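Local coordinates for protein acyl-coenzyme A oxidase acox-1.2 (Caenorhabditis elegans, PDB 5K3J) that catalyses the FAD-dependent desaturation of ascaroside-CoA side chains in the first step of peroxisomal beta-oxidation, as part of pheromone biosynthesis, at residues Gln441-Leu446 against Val514-Ser519; Val447-Leu452 against Pro463-Leu468. All coordinates share one frame; numbering follows the deposited sequence.

Contact 1 of 2, residues Gln441-Leu446 against Val514-Ser519; sequences QLARYL and VAWNKS. With 6QA (~{S}-[2-[3-[[(2~{R})-4-[[[(2~{R},3~{S},4~{R},5~{R})-5-(6-aminopurin-9-yl)-4-oxidanyl-3-phosphonooxy-oxolan-2-yl]methoxy-oxidanyl-phosphoryl]oxy-oxidanyl-phosphoryl]oxy-3,3-dimethyl-2-oxidanyl-butanoyl]amino]propanoylamino]ethyl] 5-[(2~{R},3~{R},5~{R},6~{S})-6-methyl-3,5-bis(oxidanyl)oxan-2-yl]oxypentanethioate), chain E.
R444 lies over the indole of W516 in a cation-pi contact that ties helix 435-450 to the short helix 512-518 in the helical C-terminal part of this acyl-CoA oxidase. CZ of R444 sits 4.3 Å from the centroid of the six-membered ring of W516, 12° off its normal. The two planes are not stacked flat but inclined by 32°, with NH1 above the indole near CG and CD2. CG anti to its own carbonyl carbon and a bend at chi2 (-137°) bring the R444 chain across W516.

The charged end also faces the coenzyme: NH2 of R444 is 3.2 Å from O51 of the ribose phosphate, approached obliquely. R444 thus spans ring and phosphate, and an alanine here would probably leave the indole without its cation and the phosphate without one nearby positive charge. One turn back, Q441 lays its amide against the geminal methyls of the pantetheine arm, CD 3.3 Å from C22, while its OE1 is hydrogen-bonded to H382.

Apolar packing completes the contact. F502 meets W516 edge-to-face, and L440, V447 and L523 also pack on its side chain. On the far rim of the indole, CH2 of W516 lies 3.4 Å from CG of R444 and 3.9 Å from CB of A443.

Contact 2 of 2, residues Val447-Leu452 against Pro463-Leu468; sequences VKSVEL and PVASYL
S449, on the last turn of helix 435-450, meets L468 and A465 of the returning chain through two small van der Waals contacts, with no hydrogen bond across. Its CB is 3.9 Å from CD1 of L468, so one branch of the leucine abuts the root of the serine side chain. The hydroxyl end, OG, lies 3.7 Å from CB of A465.

That hydroxyl is turned back along the helix, anti to its own carbonyl carbon (chi1 -85°), and hydrogen-bonds to the carbonyl oxygen of Y445 one turn earlier. The buried polar atom is therefore satisfied within its own helix and can present its flank to a methyl group.

A465 and L468 both point toward the helix, and the turn between them is held by a backbone bond from L468 N to A465 O, 2.9 Å long. L468 also rests its CG 4.0 Å above the ring plane of Y467, whose hydroxyl is hydrogen-bonded to H530. V450 packs on W496 of helix 481-507.

The chain leaves helical geometry at E451. The whole is close packing of a helix's C-terminal turn against the connection that follows it, within the helical part of the acyl-CoA oxidase fold.

Overall arrangement
From the N terminus, the chain runs through N-terminal helices, the strands and then the helices from 287 onward before reaching helix 435-450, which serves both contacts: 441-446 in contact 1 and its last turn, with the two residues after it, in contact 2. Beyond this helix a loop turns back, and 463-468 closes the shorter excursion of contact 2. The chain then runs through helix 481-507 to helix 512-518, where contact 1 closes the longer one, so the smaller loop lies wholly within the larger. Their centres are 14 Å apart and they touch: V447 CG2 is 3.8 Å from W516 CZ3, and Y445 OH is 3.7 Å from A465 CB.

Contact 1 of 2, residues Gln441-Leu446 against Val514-Ser519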
loop_
_atom_site.group_PDB
_atom_site.type_symbol
_atom_site.label_atom_id
_atom_site.label_comp_id
_atom_site.label_asym_id
_atom_site.label_seq_id
_atom_site.Cartn_x
_atom_site.Cartn_y
_atom_site.Cartn_z
ATOM N N GLN A 441 16.592 -9.467 13.970
ATOM C CA GLN A 441 17.440 -8.953 15.040
ATOM C C GLN A 441 16.866 -9.301 16.407
ATOM O O GLN A 441 17.602 -9.663 17.324
ATOM C CB GLN A 441 17.610 -7.439 14.907
ATOM C CG GLN A 441 18.853 -7.018 14.146
ATOM C CD GLN A 441 20.108 -7.120 14.986
ATOM O OE1 GLN A 441 20.468 -6.183 15.696
ATOM N NE2 GLN A 441 20.789 -8.256 14.900
ATOM N N LEU A 442 15.549 -9.186 16.536
ATOM C CA LEU A 442 14.862 -9.541 17.771
ATOM C C LEU A 442 14.875 -11.053 17.978
ATOM O O LEU A 442 14.899 -11.540 19.109
ATOM C CB LEU A 442 13.424 -9.018 17.752
ATOM C CG LEU A 442 12.432 -9.573 18.777
ATOM C CD1 LEU A 442 12.898 -9.306 20.197
ATOM C CD2 LEU A 442 11.069 -8.970 18.548
ATOM N N ALA A 443 14.866 -11.785 16.870
ATOM C CA ALA A 443 14.894 -13.241 16.899
ATOM C C ALA A 443 16.193 -13.752 17.517
ATOM O O ALA A 443 16.213 -14.813 18.141
ATOM C CB ALA A 443 14.718 -13.798 15.502
ATOM N N ARG A 444 17.273 -12.998 17.335
ATOM C CA ARG A 444 18.557 -13.348 17.932
ATOM C C ARG A 444 18.513 -13.166 19.444
ATOM O O ARG A 444 19.128 -13.924 20.192
ATOM C CB ARG A 444 19.681 -12.508 17.328
ATOM C CG ARG A 444 20.054 -12.917 15.919
ATOM C CD ARG A 444 21.558 -12.930 15.733
ATOM N NE ARG A 444 21.967 -13.662 14.538
ATOM C CZ ARG A 444 22.881 -14.627 14.536
ATOM N NH1 ARG A 444 23.201 -15.240 13.403
ATOM N NH2 ARG A 444 23.480 -14.978 15.667
ATOM N N TYR A 445 17.777 -12.151 19.884
ATOM C CA TYR A 445 17.602 -11.880 21.304
ATOM C C TYR A 445 16.636 -12.881 21.916
ATOM O O TYR A 445 16.613 -13.072 23.130
ATOM C CB TYR A 445 17.115 -10.444 21.500
ATOM C CG TYR A 445 16.463 -10.117 22.831
ATOM C CD1 TYR A 445 17.222 -9.725 23.931
ATOM C CD2 TYR A 445 15.080 -10.152 22.972
ATOM C CE1 TYR A 445 16.618 -9.406 25.142
ATOM C CE2 TYR A 445 14.472 -9.837 24.173
ATOM C CZ TYR A 445 15.243 -9.465 25.254
ATOM O OH TYR A 445 14.637 -9.150 26.450
ATOM N N LEU A 446 15.845 -13.522 21.061
ATOM C CA LEU A 446 14.911 -14.551 21.495
ATOM C C LEU A 446 15.610 -15.903 21.603
ATOM O O LEU A 446 15.317 -16.686 22.508
ATOM C CB LEU A 446 13.720 -14.643 20.538
ATOM C CG LEU A 446 12.735 -13.474 20.577
ATOM C CD1 LEU A 446 11.509 -13.769 19.719
ATOM C CD2 LEU A 446 12.335 -13.149 22.013
ATOM N N VAL A 514 24.205 -20.507 7.779
ATOM C CA VAL A 514 23.265 -21.244 6.944
ATOM C C VAL A 514 22.147 -21.848 7.790
ATOM O O VAL A 514 20.983 -21.852 7.384
ATOM C CB VAL A 514 23.976 -22.356 6.142
ATOM C CG1 VAL A 514 22.972 -23.178 5.342
ATOM C CG2 VAL A 514 25.020 -21.751 5.221
ATOM N N ALA A 515 22.505 -22.353 8.967
ATOM C CA ALA A 515 21.517 -22.856 9.913
ATOM C C ALA A 515 20.544 -21.751 10.306
ATOM O O ALA A 515 19.343 -21.979 10.422
ATOM C CB ALA A 515 22.201 -23.420 11.142
ATOM N N TRP A 516 21.078 -20.552 10.510
ATOM C CA TRP A 516 20.257 -19.384 10.805
ATOM C C TRP A 516 19.348 -19.047 9.628
ATOM O O TRP A 516 18.167 -18.744 9.803
ATOM C CB TRP A 516 21.133 -18.175 11.145
ATOM C CG TRP A 516 20.336 -16.952 11.439
ATOM C CD1 TRP A 516 20.086 -15.911 10.593
ATOM C CD2 TRP A 516 19.661 -16.647 12.662
ATOM N NE1 TRP A 516 19.303 -14.972 11.216
ATOM C CE2 TRP A 516 19.027 -15.400 12.487
ATOM C CE3 TRP A 516 19.534 -17.303 13.889
ATOM C CZ2 TRP A 516 18.280 -14.798 13.491
ATOM C CZ3 TRP A 516 18.793 -16.702 14.884
ATOM C CH2 TRP A 516 18.171 -15.465 14.678
ATOM N N ASN A 517 19.916 -19.105 8.428
ATOM C CA ASN A 517 19.214 -18.737 7.206
ATOM C C ASN A 517 18.019 -19.646 6.927
ATOM O O ASN A 517 16.942 -19.173 6.564
ATOM C CB ASN A 517 20.185 -18.766 6.024
ATOM C CG ASN A 517 19.581 -18.209 4.748
ATOM O OD1 ASN A 517 18.464 -17.697 4.743
ATOM N ND2 ASN A 517 20.332 -18.299 3.656
ATOM N N LYS A 518 18.212 -20.948 7.109
ATOM C CA LYS A 518 17.172 -21.927 6.807
ATOM C C LYS A 518 16.013 -21.886 7.797
ATOM O O LYS A 518 14.930 -22.391 7.512
ATOM C CB LYS A 518 17.774 -23.330 6.767
ATOM C CG LYS A 518 18.586 -23.603 5.518
ATOM C CD LYS A 518 19.031 -25.050 5.464
ATOM C CE LYS A 518 19.483 -25.433 4.067
ATOM N NZ LYS A 518 19.848 -26.874 3.975
ATOM N N SER A 519 16.239 -21.283 8.958
ATOM C CA SER A 519 15.190 -21.175 9.965
ATOM C C SER A 519 14.655 -19.751 10.061
ATOM O O SER A 519 13.881 -19.435 10.961
ATOM C CB SER A 519 15.713 -21.625 11.329
ATOM O OG SER A 519 16.788 -20.808 11.746
HETATM P P26 6QA E . 26.155 -4.757 12.255
HETATM P P29 6QA E . 27.484 -6.953 13.842
HETATM P P50 6QA E . 24.082 -11.339 18.135
HETATM O O01 6QA E . 9.373 8.836 10.685
HETATM C C02 6QA E . 10.706 9.183 11.119
HETATM C C03 6QA E . 11.477 9.282 9.792
HETATM O O04 6QA E . 12.815 9.315 9.989
HETATM C C05 6QA E . 13.423 8.089 10.246
HETATM C C06 6QA E . 14.489 7.846 9.142
HETATM C C07 6QA E . 15.641 7.032 9.776
HETATM C C08 6QA E . 16.916 7.277 8.972
HETATM C C09 6QA E . 17.460 6.015 8.445
HETATM S S10 6QA E . 19.268 5.761 8.833
HETATM C C11 6QA E . 19.639 4.162 9.605
HETATM C C12 6QA E . 18.571 3.114 9.489
HETATM N N13 6QA E . 19.181 1.929 9.013
HETATM C C14 6QA E . 19.224 0.725 9.816
HETATM C C15 6QA E . 19.896 -0.577 9.249
HETATM C C16 6QA E . 21.033 -0.990 10.243
HETATM N N17 6QA E . 20.998 -2.435 10.538
HETATM C C18 6QA E . 22.242 -3.069 10.995
HETATM C C19 6QA E . 22.240 -4.562 11.312
HETATM O O20 6QA E . 21.001 -5.116 10.928
HETATM C C21 6QA E . 22.472 -4.827 12.827
HETATM C C22 6QA E . 22.593 -6.412 12.903
HETATM C C23 6QA E . 21.273 -4.238 13.641
HETATM C C24 6QA E . 23.749 -4.234 13.413
HETATM O O25 6QA E . 24.878 -5.119 13.261
HETATM O O27 6QA E . 25.745 -4.662 10.777
HETATM O O28 6QA E . 27.285 -6.016 12.479
HETATM O O30 6QA E . 28.813 -6.537 14.482
HETATM O O31 6QA E . 26.164 -6.741 14.861
HETATM C C32 6QA E . 25.396 -7.799 15.293
HETATM C C33 6QA E . 25.796 -8.081 16.801
HETATM O O34 6QA E . 25.926 -6.989 17.450
HETATM C C35 6QA E . 24.769 -6.881 18.588
HETATM N N36 6QA E . 24.050 -5.609 18.407
HETATM C C37 6QA E . 23.633 -5.101 17.244
HETATM N N38 6QA E . 23.025 -3.927 17.423
HETATM C C39 6QA E . 23.048 -3.651 18.759
HETATM C C40 6QA E . 23.704 -4.709 19.388
HETATM N N41 6QA E . 23.868 -4.680 20.739
HETATM C C42 6QA E . 23.400 -3.650 21.444
HETATM N N43 6QA E . 22.765 -2.607 20.870
HETATM C C44 6QA E . 22.573 -2.567 19.552
HETATM N N45 6QA E . 21.884 -1.433 18.928
HETATM C C46 6QA E . 23.994 -7.915 18.469
HETATM O O47 6QA E . 23.859 -8.622 19.785
HETATM C C48 6QA E . 24.639 -8.857 17.456
HETATM O O49 6QA E . 25.121 -10.012 18.061
HETATM O O51 6QA E . 24.660 -12.451 17.310
HETATM O O52 6QA E . 22.696 -10.949 17.596
HETATM O O53 6QA E . 23.917 -11.764 19.568
HETATM O O54 6QA E . 27.553 -8.404 13.438
HETATM O O55 6QA E . 26.793 -3.448 12.680
HETATM O O56 6QA E . 23.243 -2.422 11.099
HETATM O O57 6QA E . 18.766 0.693 10.909
HETATM O O58 6QA E . 16.711 5.286 7.805
HETATM O O59 6QA E . 11.115 10.487 9.064
HETATM C C60 6QA E . 11.320 11.676 9.835
HETATM C C61 6QA E . 10.973 12.786 8.869
HETATM C C62 6QA E . 10.469 11.645 11.132
HETATM C C63 6QA E . 10.704 10.425 11.917
HETATM O O64 6QA E . 10.827 12.802 11.967
#

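Contact 2 of 2, residues Val447-Leu452 against Pro463-Leu468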
loop_
_atom_site.group_PDB
_atom_site.type_symbol
_atom_site.label_atom_id
_atom_site.label_comp_id
_atom_site.label_asym_id
_atom_site.label_seq_id
_atom_site.Cartn_x
_atom_site.Cartn_y
_atom_site.Cartn_z
ATOM N N VAL A 447 16.529 -16.173 20.680
ATOM C CA VAL A 447 17.341 -17.381 20.748
ATOM C C VAL A 447 18.198 -17.348 21.997
ATOM O O VAL A 447 18.171 -18.277 22.796
ATOM C CB VAL A 447 18.246 -17.543 19.511
ATOM C CG1 VAL A 447 19.271 -18.649 19.745
ATOM C CG2 VAL A 447 17.412 -17.830 18.277
ATOM N N LYS A 448 18.938 -16.259 22.167
ATOM C CA LYS A 448 19.826 -16.109 23.311
ATOM C C LYS A 448 19.048 -16.124 24.624
ATOM O O LYS A 448 19.560 -16.577 25.645
ATOM C CB LYS A 448 20.650 -14.819 23.182
ATOM C CG LYS A 448 19.948 -13.538 23.629
ATOM C CD LYS A 448 20.369 -13.156 25.046
ATOM C CE LYS A 448 19.656 -11.913 25.553
ATOM N NZ LYS A 448 20.013 -11.646 26.976
ATOM N N SER A 449 17.817 -15.621 24.600
ATOM C CA SER A 449 16.975 -15.636 25.790
ATOM C C SER A 449 16.559 -17.068 26.096
ATOM O O SER A 449 16.634 -17.511 27.243
ATOM C CB SER A 449 15.748 -14.738 25.615
ATOM O OG SER A 449 16.044 -13.388 25.941
ATOM N N VAL A 450 16.122 -17.790 25.067
ATOM C CA VAL A 450 15.879 -19.221 25.195
ATOM C C VAL A 450 17.187 -19.933 25.513
ATOM O O VAL A 450 17.264 -20.700 26.472
ATOM C CB VAL A 450 15.266 -19.821 23.916
ATOM C CG1 VAL A 450 15.246 -21.341 24.000
ATOM C CG2 VAL A 450 13.869 -19.285 23.706
ATOM N N GLU A 451 18.218 -19.659 24.716
ATOM C CA GLU A 451 19.550 -20.216 24.960
ATOM C C GLU A 451 20.131 -19.678 26.258
ATOM O O GLU A 451 21.154 -18.995 26.249
ATOM C CB GLU A 451 20.509 -19.902 23.812
ATOM C CG GLU A 451 20.434 -20.867 22.638
ATOM C CD GLU A 451 21.714 -20.872 21.825
ATOM O OE1 GLU A 451 22.408 -19.835 21.813
ATOM O OE2 GLU A 451 22.035 -21.910 21.208
ATOM N N LEU A 452 19.470 -19.995 27.365
ATOM C CA LEU A 452 19.882 -19.569 28.694
ATOM C C LEU A 452 19.119 -20.371 29.736
ATOM O O LEU A 452 19.206 -20.084 30.927
ATOM C CB LEU A 452 19.624 -18.072 28.904
ATOM C CG LEU A 452 20.722 -17.043 28.626
ATOM C CD1 LEU A 452 20.312 -15.674 29.151
ATOM C CD2 LEU A 452 22.047 -17.477 29.225
ATOM N N PRO A 463 12.384 -8.589 32.429
ATOM C CA PRO A 463 10.947 -8.793 32.645
ATOM C C PRO A 463 10.207 -9.054 31.335
ATOM O O PRO A 463 9.199 -9.759 31.316
ATOM C CB PRO A 463 10.488 -7.472 33.275
ATOM C CG PRO A 463 11.749 -6.779 33.716
ATOM C CD PRO A 463 12.801 -7.215 32.755
ATOM N N VAL A 464 10.716 -8.484 30.250
ATOM C CA VAL A 464 10.113 -8.663 28.936
ATOM C C VAL A 464 10.275 -10.109 28.475
ATOM O O VAL A 464 9.379 -10.679 27.852
ATOM C CB VAL A 464 10.741 -7.717 27.892
ATOM C CG1 VAL A 464 10.005 -7.821 26.567
ATOM C CG2 VAL A 464 10.730 -6.281 28.394
ATOM N N ALA A 465 11.422 -10.700 28.794
ATOM C CA ALA A 465 11.728 -12.061 28.366
ATOM C C ALA A 465 11.279 -13.105 29.388
ATOM O O ALA A 465 11.127 -14.280 29.051
ATOM C CB ALA A 465 13.216 -12.199 28.094
ATOM N N SER A 466 11.074 -12.656 30.625
ATOM C CA SER A 466 10.697 -13.500 31.763
ATOM C C SER A 466 9.756 -14.659 31.444
ATOM O O SER A 466 10.003 -15.796 31.849
ATOM C CB SER A 466 10.046 -12.639 32.844
ATOM O OG SER A 466 9.111 -13.396 33.597
ATOM N N TYR A 467 8.685 -14.363 30.713
ATOM C CA TYR A 467 7.620 -15.331 30.457
ATOM C C TYR A 467 8.093 -16.560 29.687
ATOM O O TYR A 467 7.361 -17.542 29.570
ATOM C CB TYR A 467 6.473 -14.662 29.690
ATOM C CG TYR A 467 6.761 -14.454 28.219
ATOM C CD1 TYR A 467 7.469 -13.342 27.778
ATOM C CD2 TYR A 467 6.322 -15.369 27.267
ATOM C CE1 TYR A 467 7.733 -13.151 26.431
ATOM C CE2 TYR A 467 6.583 -15.187 25.922
ATOM C CZ TYR A 467 7.289 -14.076 25.508
ATOM O OH TYR A 467 7.548 -13.891 24.168
ATOM N N LEU A 468 9.306 -16.499 29.146
ATOM C CA LEU A 468 9.847 -17.601 28.362
ATOM C C LEU A 468 10.307 -18.760 29.243
ATOM O O LEU A 468 10.229 -19.920 28.839
ATOM C CB LEU A 468 11.006 -17.116 27.488
ATOM C CG LEU A 468 10.649 -16.181 26.331
ATOM C CD1 LEU A 468 11.911 -15.626 25.696
ATOM C CD2 LEU A 468 9.794 -16.893 25.290
#